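Local coordinates for hypothetical protein yiiM (PDB 1O65) that is of unknown function but carries a MOSC domain and may bind molybdenum and act as an oxidoreductase, at residues A[49-54]-A[67-72]; A[109-114]-A[180-185]; A[123-128]-A[154-159]. One frame throughout, in Å; residues are numbered along the deposited sequence.

Contact 1 (A[49-54]-A[67-72]); sequences LGLEGD and RALCHY
One bridging water does the polar work between 49-54 and 67-72. It takes the N-H of Leu51 at 3.1 Å from N to the water oxygen, and gives its protons to Ala68 O at 2.8 Å and to Asp54 OD2 at 2.6 Å, so three groups that do not bond directly to one another are tied through a single oxygen. Asp54 is a well-held partner: OD2 also meets Asn99 ND2, while OD1 pairs with Lys37 and Gly22 N, which is likely to keep the carboxylate charged.

Weak C-H contacts follow the backbones. Ala68 CA points its hydrogen at Leu49 O, and Gly50 CA lies 3.3 Å from Ala68 O. A side chain on Gly50 would run into that same Ala68 O and, at phi 148°, into the carbonyl of Leu49 as well. The methyl of Ala68 rests against the Leu49 peptide, with CB 3.6 Å from Leu49 C.

Apolar contact comes from two leucines, both with CG beside the backbone N. They cross at about a right angle and meet tip to tip, Leu51 CD1 to Leu69 CD2 at 3.6 Å. Leu46 of strand 43-47 touches both.

Each segment bends in a recognisable way. Leu51 to Asp54 form a type II turn, closed by Asp54 N to Leu51 O, with Gly53 in its third position. Ala68 and Leu69 together face Tyr158, a classic beta bulge that opens strand 69-73 within the larger mixed sheet; the contact joins this bulge to an outer strand of the small three-stranded antiparallel sheet of the MOSC fold.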
loop_
_atom_site.group_PDB
_atom_site.type_symbol
_atom_site.label_atom_id
_atom_site.label_comp_id
_atom_site.label_asym_id
_atom_site.label_seq_id
_atom_site.Cartn_x
_atom_site.Cartn_y
_atom_site.Cartn_z
ATOM N N LEU A 49 -11.668 9.296 -4.694
ATOM C CA LEU A 49 -10.301 9.564 -5.046
ATOM C C LEU A 49 -9.349 9.776 -3.888
ATOM O O LEU A 49 -8.148 9.865 -4.099
ATOM C CB LEU A 49 -10.299 10.816 -5.964
ATOM C CG LEU A 49 -10.996 10.612 -7.318
ATOM C CD1 LEU A 49 -10.863 11.888 -8.155
ATOM C CD2 LEU A 49 -10.398 9.420 -8.049
ATOM N N GLY A 50 -9.838 9.927 -2.659
ATOM C CA GLY A 50 -8.887 10.142 -1.570
ATOM C C GLY A 50 -9.486 11.027 -0.499
ATOM O O GLY A 50 -10.684 11.331 -0.551
ATOM N N LEU A 51 -8.688 11.346 0.492
ATOM C CA LEU A 51 -9.100 12.173 1.617
ATOM C C LEU A 51 -9.184 13.651 1.272
ATOM O O LEU A 51 -8.247 14.229 0.699
ATOM C CB LEU A 51 -8.133 11.975 2.802
ATOM C CG LEU A 51 -8.402 10.682 3.609
ATOM C CD1 LEU A 51 -7.202 10.302 4.453
ATOM C CD2 LEU A 51 -9.618 10.854 4.505
ATOM N N GLU A 52 -10.331 14.259 1.541
ATOM C CA GLU A 52 -10.478 15.695 1.309
ATOM C C GLU A 52 -9.243 16.458 1.806
ATOM O O GLU A 52 -8.834 16.318 2.956
ATOM C CB GLU A 52 -11.716 16.203 2.054
ATOM C CG GLU A 52 -12.970 16.204 1.197
ATOM C CD GLU A 52 -12.785 17.041 -0.048
ATOM O OE1 GLU A 52 -12.134 18.108 0.027
ATOM O OE2 GLU A 52 -13.298 16.651 -1.113
ATOM N N GLY A 53 -8.634 17.232 0.917
ATOM C CA GLY A 53 -7.445 17.986 1.261
ATOM C C GLY A 53 -6.147 17.297 0.879
ATOM O O GLY A 53 -5.100 17.954 0.884
ATOM N N ASP A 54 -6.173 16.002 0.582
ATOM C CA ASP A 54 -4.974 15.271 0.193
ATOM C C ASP A 54 -4.745 15.386 -1.307
ATOM O O ASP A 54 -5.698 15.404 -2.082
ATOM C CB ASP A 54 -5.058 13.804 0.602
ATOM C CG ASP A 54 -3.747 13.060 0.495
ATOM O OD1 ASP A 54 -2.689 13.569 0.930
ATOM O OD2 ASP A 54 -3.758 11.921 -0.027
ATOM N N ARG A 67 -5.986 4.072 -6.034
ATOM C CA ARG A 67 -4.882 4.516 -5.175
ATOM C C ARG A 67 -5.303 5.723 -4.352
ATOM O O ARG A 67 -4.551 6.654 -4.120
ATOM C CB ARG A 67 -3.620 4.784 -5.982
ATOM C CG ARG A 67 -3.784 5.601 -7.239
ATOM C CD ARG A 67 -2.504 5.570 -8.103
ATOM N NE ARG A 67 -2.859 5.921 -9.500
ATOM C CZ ARG A 67 -3.182 7.155 -9.857
ATOM N NH1 ARG A 67 -3.192 8.146 -8.971
ATOM N NH2 ARG A 67 -3.520 7.419 -11.108
ATOM N N ALA A 68 -6.543 5.672 -3.884
ATOM C CA ALA A 68 -7.125 6.730 -3.078
ATOM C C ALA A 68 -6.405 6.900 -1.745
ATOM O O ALA A 68 -6.312 8.039 -1.266
ATOM C CB ALA A 68 -8.605 6.406 -2.866
ATOM N N LEU A 69 -5.920 5.824 -1.132
ATOM C CA LEU A 69 -5.257 5.835 0.141
ATOM C C LEU A 69 -3.993 4.965 0.189
ATOM O O LEU A 69 -4.003 3.822 -0.252
ATOM C CB LEU A 69 -6.180 5.296 1.251
ATOM C CG LEU A 69 -7.347 6.136 1.723
ATOM C CD1 LEU A 69 -8.429 5.261 2.340
ATOM C CD2 LEU A 69 -6.920 7.208 2.728
ATOM N N CYS A 70 -2.953 5.474 0.820
ATOM C CA CYS A 70 -1.669 4.787 0.926
ATOM C C CYS A 70 -1.416 4.408 2.388
ATOM O O CYS A 70 -1.570 5.282 3.258
ATOM C CB CYS A 70 -0.549 5.717 0.437
ATOM S SG CYS A 70 1.128 5.016 0.683
ATOM N N HIS A 71 -1.013 3.188 2.659
ATOM C CA HIS A 71 -0.781 2.744 4.028
ATOM C C HIS A 71 0.681 2.377 4.252
ATOM O O HIS A 71 1.242 1.677 3.405
ATOM C CB HIS A 71 -1.609 1.445 4.271
ATOM C CG HIS A 71 -1.799 1.124 5.715
ATOM N ND1 HIS A 71 -3.062 1.005 6.292
ATOM C CD2 HIS A 71 -0.907 0.957 6.722
ATOM C CE1 HIS A 71 -2.927 0.767 7.585
ATOM N NE2 HIS A 71 -1.636 0.728 7.869
ATOM N N TYR A 72 1.280 2.765 5.377
ATOM C CA TYR A 72 2.654 2.306 5.649
ATOM C C TYR A 72 2.744 1.882 7.115
ATOM O O TYR A 72 2.362 2.586 8.059
ATOM C CB TYR A 72 3.723 3.296 5.265
ATOM C CG TYR A 72 5.102 2.712 5.032
ATOM C CD1 TYR A 72 5.371 1.924 3.923
ATOM C CD2 TYR A 72 6.154 2.954 5.921
ATOM C CE1 TYR A 72 6.617 1.385 3.684
ATOM C CE2 TYR A 72 7.401 2.420 5.691
ATOM C CZ TYR A 72 7.636 1.638 4.574
ATOM O OH TYR A 72 8.888 1.102 4.358
HETATM O O HOH W 1 -5.791 10.313 0.326
#

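Contact 2 (A[109-114]-A[180-185]); sequences NVYMGD and DVTVQE
A threonine at a helix N-cap turns both branches to account here. Thr182 holds OG1 in the crowded position between N and the carbonyl carbon (chi1 62°), where it accepts from Glu185 N; CG2 sits over one face of the Tyr111 ring, 3.5 Å from its centroid and shifted toward CE2 and CZ. Glu185 answers by taking Thr182 N on OE2, from above the carboxylate plane, completing a capping box for helix 183-191.

Around Tyr111 and Thr182 the backbones make a single bridge with two nearly straight bonds, Val183 N to Val110 O at 2.9 Å and Met112 N to Val181 O at 2.8 Å, tying the MOSC loop before strand 115-118 to the start of the C-terminal three-helix region. Beside it Val110 CG1 packs on Val183 CG2, and Met112 CG on Val181 CG2. An alanine at Tyr111 would remove the ring and would probably leave the Thr182 methyl less well covered.

Tyr111 N donates to Asp114 OD2 at 2.8 Å across their type II turn. Both carboxylates thus accept a backbone N-H while salt-bridged to an arginine, Glu185 to Arg202 and Asp114 to Arg177, which would probably favour their ionised forms.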
loop_
_atom_site.group_PDB
_atom_site.type_symbol
_atom_site.label_atom_id
_atom_site.label_comp_id
_atom_site.label_asym_id
_atom_site.label_seq_id
_atom_site.Cartn_x
_atom_site.Cartn_y
_atom_site.Cartn_z
ATOM N N ASN A 109 0.245 -9.956 7.046
ATOM C CA ASN A 109 -1.065 -10.311 7.608
ATOM C C ASN A 109 -2.176 -9.465 6.968
ATOM O O ASN A 109 -3.299 -9.409 7.482
ATOM C CB ASN A 109 -1.102 -10.264 9.124
ATOM C CG ASN A 109 -1.015 -8.887 9.697
ATOM O OD1 ASN A 109 -0.469 -8.007 9.016
ATOM N ND2 ASN A 109 -1.527 -8.638 10.907
ATOM N N VAL A 110 -1.838 -8.700 5.934
ATOM C CA VAL A 110 -2.860 -7.950 5.196
ATOM C C VAL A 110 -3.052 -8.664 3.851
ATOM O O VAL A 110 -2.069 -8.939 3.162
ATOM C CB VAL A 110 -2.507 -6.476 5.041
ATOM C CG1 VAL A 110 -3.389 -5.739 4.043
ATOM C CG2 VAL A 110 -2.670 -5.786 6.405
ATOM N N TYR A 111 -4.282 -9.040 3.527
ATOM C CA TYR A 111 -4.528 -9.757 2.282
ATOM C C TYR A 111 -5.119 -8.876 1.185
ATOM O O TYR A 111 -5.877 -7.929 1.441
ATOM C CB TYR A 111 -5.466 -10.941 2.560
ATOM C CG TYR A 111 -4.818 -12.089 3.323
ATOM C CD1 TYR A 111 -4.447 -11.916 4.651
ATOM C CD2 TYR A 111 -4.559 -13.319 2.727
ATOM C CE1 TYR A 111 -3.863 -12.922 5.373
ATOM C CE2 TYR A 111 -3.962 -14.340 3.458
ATOM C CZ TYR A 111 -3.613 -14.132 4.777
ATOM O OH TYR A 111 -3.002 -15.112 5.522
ATOM N N MET A 112 -4.806 -9.227 -0.063
ATOM C CA MET A 112 -5.354 -8.507 -1.225
ATOM C C MET A 112 -6.872 -8.637 -1.186
ATOM O O MET A 112 -7.342 -9.747 -0.963
ATOM C CB MET A 112 -4.862 -9.169 -2.509
ATOM C CG MET A 112 -3.343 -9.143 -2.665
ATOM S SD MET A 112 -2.685 -7.466 -2.810
ATOM C CE MET A 112 -3.469 -6.962 -4.323
ATOM N N GLY A 113 -7.609 -7.566 -1.387
ATOM C CA GLY A 113 -9.056 -7.586 -1.356
ATOM C C GLY A 113 -9.585 -7.350 0.059
ATOM O O GLY A 113 -10.810 -7.313 0.216
ATOM N N ASP A 114 -8.735 -7.237 1.062
ATOM C CA ASP A 114 -9.283 -7.050 2.417
ATOM C C ASP A 114 -10.150 -5.793 2.402
ATOM O O ASP A 114 -9.798 -4.791 1.774
ATOM C CB ASP A 114 -8.266 -6.991 3.530
ATOM C CG ASP A 114 -7.721 -8.300 4.045
ATOM O OD1 ASP A 114 -8.287 -9.406 3.872
ATOM O OD2 ASP A 114 -6.638 -8.226 4.695
ATOM N N ASP A 180 -6.824 -15.338 -0.721
ATOM C CA ASP A 180 -5.797 -15.984 0.083
ATOM C C ASP A 180 -4.427 -15.538 -0.412
ATOM O O ASP A 180 -3.461 -16.284 -0.372
ATOM C CB ASP A 180 -5.891 -17.503 0.133
ATOM C CG ASP A 180 -5.575 -18.095 -1.220
ATOM O OD1 ASP A 180 -5.672 -17.311 -2.195
ATOM O OD2 ASP A 180 -5.212 -19.300 -1.261
ATOM N N VAL A 181 -4.373 -14.325 -0.994
ATOM C CA VAL A 181 -3.053 -13.822 -1.381
ATOM C C VAL A 181 -2.759 -12.585 -0.552
ATOM O O VAL A 181 -3.473 -11.595 -0.621
ATOM C CB VAL A 181 -2.774 -13.668 -2.860
ATOM C CG1 VAL A 181 -3.989 -13.411 -3.708
ATOM C CG2 VAL A 181 -1.697 -12.594 -3.137
ATOM N N THR A 182 -1.728 -12.660 0.265
ATOM C CA THR A 182 -1.294 -11.554 1.099
ATOM C C THR A 182 -0.571 -10.524 0.211
ATOM O O THR A 182 -0.080 -10.861 -0.868
ATOM C CB THR A 182 -0.264 -12.011 2.149
ATOM O OG1 THR A 182 0.902 -12.515 1.477
ATOM C CG2 THR A 182 -0.809 -13.132 3.041
ATOM N N VAL A 183 -0.417 -9.338 0.752
ATOM C CA VAL A 183 0.335 -8.253 0.152
ATOM C C VAL A 183 1.771 -8.700 -0.088
ATOM O O VAL A 183 2.374 -8.489 -1.147
ATOM C CB VAL A 183 0.273 -6.995 1.055
ATOM C CG1 VAL A 183 1.169 -5.890 0.548
ATOM C CG2 VAL A 183 -1.184 -6.474 1.079
ATOM N N GLN A 184 2.336 -9.450 0.859
ATOM C CA GLN A 184 3.694 -9.962 0.761
ATOM C C GLN A 184 3.810 -10.859 -0.465
ATOM O O GLN A 184 4.732 -10.684 -1.254
ATOM C CB GLN A 184 4.103 -10.714 2.028
ATOM C CG GLN A 184 5.474 -11.390 1.931
ATOM C CD GLN A 184 5.797 -12.104 3.248
ATOM O OE1 GLN A 184 5.104 -13.026 3.673
ATOM N NE2 GLN A 184 6.856 -11.668 3.912
ATOM N N GLU A 185 2.871 -11.785 -0.610
ATOM C CA GLU A 185 2.847 -12.659 -1.775
ATOM C C GLU A 185 2.711 -11.855 -3.071
ATOM O O GLU A 185 3.448 -12.094 -4.017
ATOM C CB GLU A 185 1.718 -13.668 -1.690
ATOM C CG GLU A 185 1.812 -14.689 -0.564
ATOM C CD GLU A 185 0.521 -15.510 -0.483
ATOM O OE1 GLU A 185 0.345 -16.327 -1.428
ATOM O OE2 GLU A 185 -0.270 -15.298 0.461
#

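Contact 3 (A[123-128]-A[154-159]); sequences IQVSQP and VGWLYS
Val154 starts the second segment just before the strand, its CG2 lying 4.1 Å from CB of Pro128. Gly155 follows with a carbonyl that receives a weak C-H contact from Pro128 CA.

At Trp156 the backbones come close, pairing with Pro128 at a non-hydrogen-bonded position. CG takes the crowded place between N and the carbonyl carbon (chi1 53°), which leaves CD1 of the indole near both methyls of Val125. NE1 donates in the ring plane to Tyr158 OH, 2.9 Å away and almost straight, so two side chains of the same strand are locked together; that hydroxyl is also bonded to His71 ND1.

Leu157 bonds with two consecutive residues: Ser126 N reaches Leu157 O at 3.0 Å from above the carbonyl plane, and Leu157 N gives to Gln127 O nearly along the C=O axis. Strand 123-128 therefore carries one residue more than its partner here, as in a beta bulge. Leu157 CD1 lies alongside the amide of Gln127, 3.6 Å from NE2; OE1 of that amide goes to Ser210.

Tyr158 faces Val125. CD1 of Ile123 sits over one face of its ring, 3.5 Å from the centroid, and Val125 CG2 approaches CE2 at 3.6 Å.

Ser159 closes the ladder with a pair of bonds to Gln124, Ser159 N to Gln124 O at 2.7 Å and Gln124 N to Ser159 O. One water spans their side chains, accepting from Ser159 OG and donating to Gln124 OE1, while NE2 of Gln124 meets Gly113 O.

Strand 156-160 thus lies between 121-128 and 69-73 in the mixed sheet, with Val183 of helix 183-191 against Val125 and Pro128, and Trp213 of helix 211-223 against Gln127 and Pro128.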
loop_
_atom_site.group_PDB
_atom_site.type_symbol
_atom_site.label_atom_id
_atom_site.label_comp_id
_atom_site.label_asym_id
_atom_site.label_seq_id
_atom_site.Cartn_x
_atom_site.Cartn_y
_atom_site.Cartn_z
ATOM N N ILE A 123 -13.208 0.581 2.705
ATOM C CA ILE A 123 -12.019 0.618 1.874
ATOM C C ILE A 123 -11.552 -0.814 1.585
ATOM O O ILE A 123 -11.859 -1.716 2.383
ATOM C CB ILE A 123 -10.885 1.436 2.519
ATOM C CG1 ILE A 123 -10.376 0.804 3.798
ATOM C CG2 ILE A 123 -11.373 2.873 2.748
ATOM C CD1 ILE A 123 -9.166 1.462 4.444
ATOM N N GLN A 124 -10.891 -0.980 0.439
ATOM C CA GLN A 124 -10.415 -2.275 0.029
ATOM C C GLN A 124 -8.961 -2.245 -0.449
ATOM O O GLN A 124 -8.593 -1.415 -1.264
ATOM C CB GLN A 124 -11.304 -2.858 -1.078
ATOM C CG GLN A 124 -10.824 -4.261 -1.528
ATOM C CD GLN A 124 -11.847 -4.906 -2.440
ATOM O OE1 GLN A 124 -12.232 -4.331 -3.457
ATOM N NE2 GLN A 124 -12.285 -6.107 -2.118
ATOM N N VAL A 125 -8.177 -3.208 0.022
ATOM C CA VAL A 125 -6.750 -3.280 -0.368
ATOM C C VAL A 125 -6.691 -3.620 -1.848
ATOM O O VAL A 125 -7.271 -4.618 -2.262
ATOM C CB VAL A 125 -5.967 -4.294 0.467
ATOM C CG1 VAL A 125 -4.527 -4.414 -0.012
ATOM C CG2 VAL A 125 -6.016 -3.893 1.939
ATOM N N SER A 126 -6.034 -2.777 -2.638
ATOM C CA SER A 126 -6.046 -2.990 -4.092
ATOM C C SER A 126 -4.717 -3.409 -4.661
ATOM O O SER A 126 -4.648 -4.024 -5.727
ATOM C CB SER A 126 -6.511 -1.666 -4.740
ATOM O OG SER A 126 -5.430 -0.739 -4.616
ATOM N N GLN A 127 -3.612 -3.115 -3.974
ATOM C CA GLN A 127 -2.292 -3.517 -4.461
ATOM C C GLN A 127 -1.208 -3.134 -3.455
ATOM O O GLN A 127 -1.415 -2.255 -2.611
ATOM C CB GLN A 127 -1.955 -2.780 -5.780
ATOM C CG GLN A 127 -1.888 -1.259 -5.606
ATOM C CD GLN A 127 -1.303 -0.566 -6.833
ATOM O OE1 GLN A 127 -1.926 -0.422 -7.883
ATOM N NE2 GLN A 127 -0.033 -0.168 -6.732
ATOM N N PRO A 128 -0.069 -3.805 -3.556
ATOM C CA PRO A 128 1.094 -3.428 -2.733
ATOM C C PRO A 128 1.568 -2.085 -3.259
ATOM O O PRO A 128 1.173 -1.744 -4.386
ATOM C CB PRO A 128 2.094 -4.531 -2.954
ATOM C CG PRO A 128 1.388 -5.630 -3.666
ATOM C CD PRO A 128 0.168 -5.034 -4.319
ATOM N N VAL A 154 6.853 -2.385 1.636
ATOM C CA VAL A 154 6.326 -1.348 0.745
ATOM C C VAL A 154 5.005 -0.769 1.178
ATOM O O VAL A 154 4.706 0.382 0.821
ATOM C CB VAL A 154 6.201 -1.928 -0.676
ATOM C CG1 VAL A 154 7.532 -2.474 -1.169
ATOM C CG2 VAL A 154 5.139 -3.045 -0.709
ATOM N N GLY A 155 4.243 -1.468 2.029
ATOM C CA GLY A 155 2.928 -0.854 2.347
ATOM C C GLY A 155 1.966 -1.196 1.201
ATOM O O GLY A 155 2.279 -2.015 0.347
ATOM N N TRP A 156 0.768 -0.646 1.227
ATOM C CA TRP A 156 -0.241 -0.994 0.228
ATOM C C TRP A 156 -1.235 0.136 0.006
ATOM O O TRP A 156 -1.337 1.052 0.813
ATOM C CB TRP A 156 -1.000 -2.250 0.688
ATOM C CG TRP A 156 -1.556 -2.099 2.070
ATOM C CD1 TRP A 156 -2.770 -1.582 2.420
ATOM C CD2 TRP A 156 -0.894 -2.455 3.288
ATOM N NE1 TRP A 156 -2.910 -1.625 3.787
ATOM C CE2 TRP A 156 -1.768 -2.137 4.346
ATOM C CE3 TRP A 156 0.361 -3.003 3.593
ATOM C CZ2 TRP A 156 -1.427 -2.336 5.684
ATOM C CZ3 TRP A 156 0.700 -3.195 4.921
ATOM C CH2 TRP A 156 -0.191 -2.867 5.943
ATOM N N LEU A 157 -2.027 0.031 -1.079
ATOM C CA LEU A 157 -2.970 1.123 -1.349
ATOM C C LEU A 157 -4.383 0.606 -1.166
ATOM O O LEU A 157 -4.550 -0.616 -1.108
ATOM C CB LEU A 157 -2.784 1.655 -2.767
ATOM C CG LEU A 157 -1.380 2.037 -3.207
ATOM C CD1 LEU A 157 -1.313 2.462 -4.657
ATOM C CD2 LEU A 157 -0.838 3.153 -2.283
ATOM N N TYR A 158 -5.355 1.504 -1.090
ATOM C CA TYR A 158 -6.737 1.076 -0.988
ATOM C C TYR A 158 -7.619 1.735 -2.068
ATOM O O TYR A 158 -7.283 2.823 -2.530
ATOM C CB TYR A 158 -7.367 1.487 0.341
ATOM C CG TYR A 158 -6.798 0.928 1.605
ATOM C CD1 TYR A 158 -5.748 1.577 2.259
ATOM C CD2 TYR A 158 -7.309 -0.217 2.180
ATOM C CE1 TYR A 158 -5.232 1.091 3.444
ATOM C CE2 TYR A 158 -6.807 -0.715 3.375
ATOM C CZ TYR A 158 -5.768 -0.066 3.986
ATOM O OH TYR A 158 -5.233 -0.515 5.166
ATOM N N SER A 159 -8.664 1.012 -2.466
ATOM C CA SER A 159 -9.692 1.641 -3.297
ATOM C C SER A 159 -10.810 2.007 -2.302
ATOM O O SER A 159 -10.897 1.400 -1.217
ATOM C CB SER A 159 -10.266 0.788 -4.404
ATOM O OG SER A 159 -10.816 -0.400 -3.892
HETATM O O HOH W 2 -10.439 -2.842 -4.857
#

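Contact 3 is the hub, its centre about 4 Å from that of the chain, with contact 1 about 10 Å and contact 2 about 9 Å from it, centre to centre. Contact 1 joins through the sheet: Leu69 O and Tyr158 N, and His71 N and Trp156 O, are probable hydrogen bonds, both 2.8 Å long. Contact 2 joins at the other strand, where Asp114 O lies 2.9 Å from Val125 N. Contacts 1 and 2 fall on opposite sides of the chain's centre, 19 Å apart between centres, and do not touch. Together they run from the small antiparallel sheet through the mixed sheet to the start of the C-terminal helices.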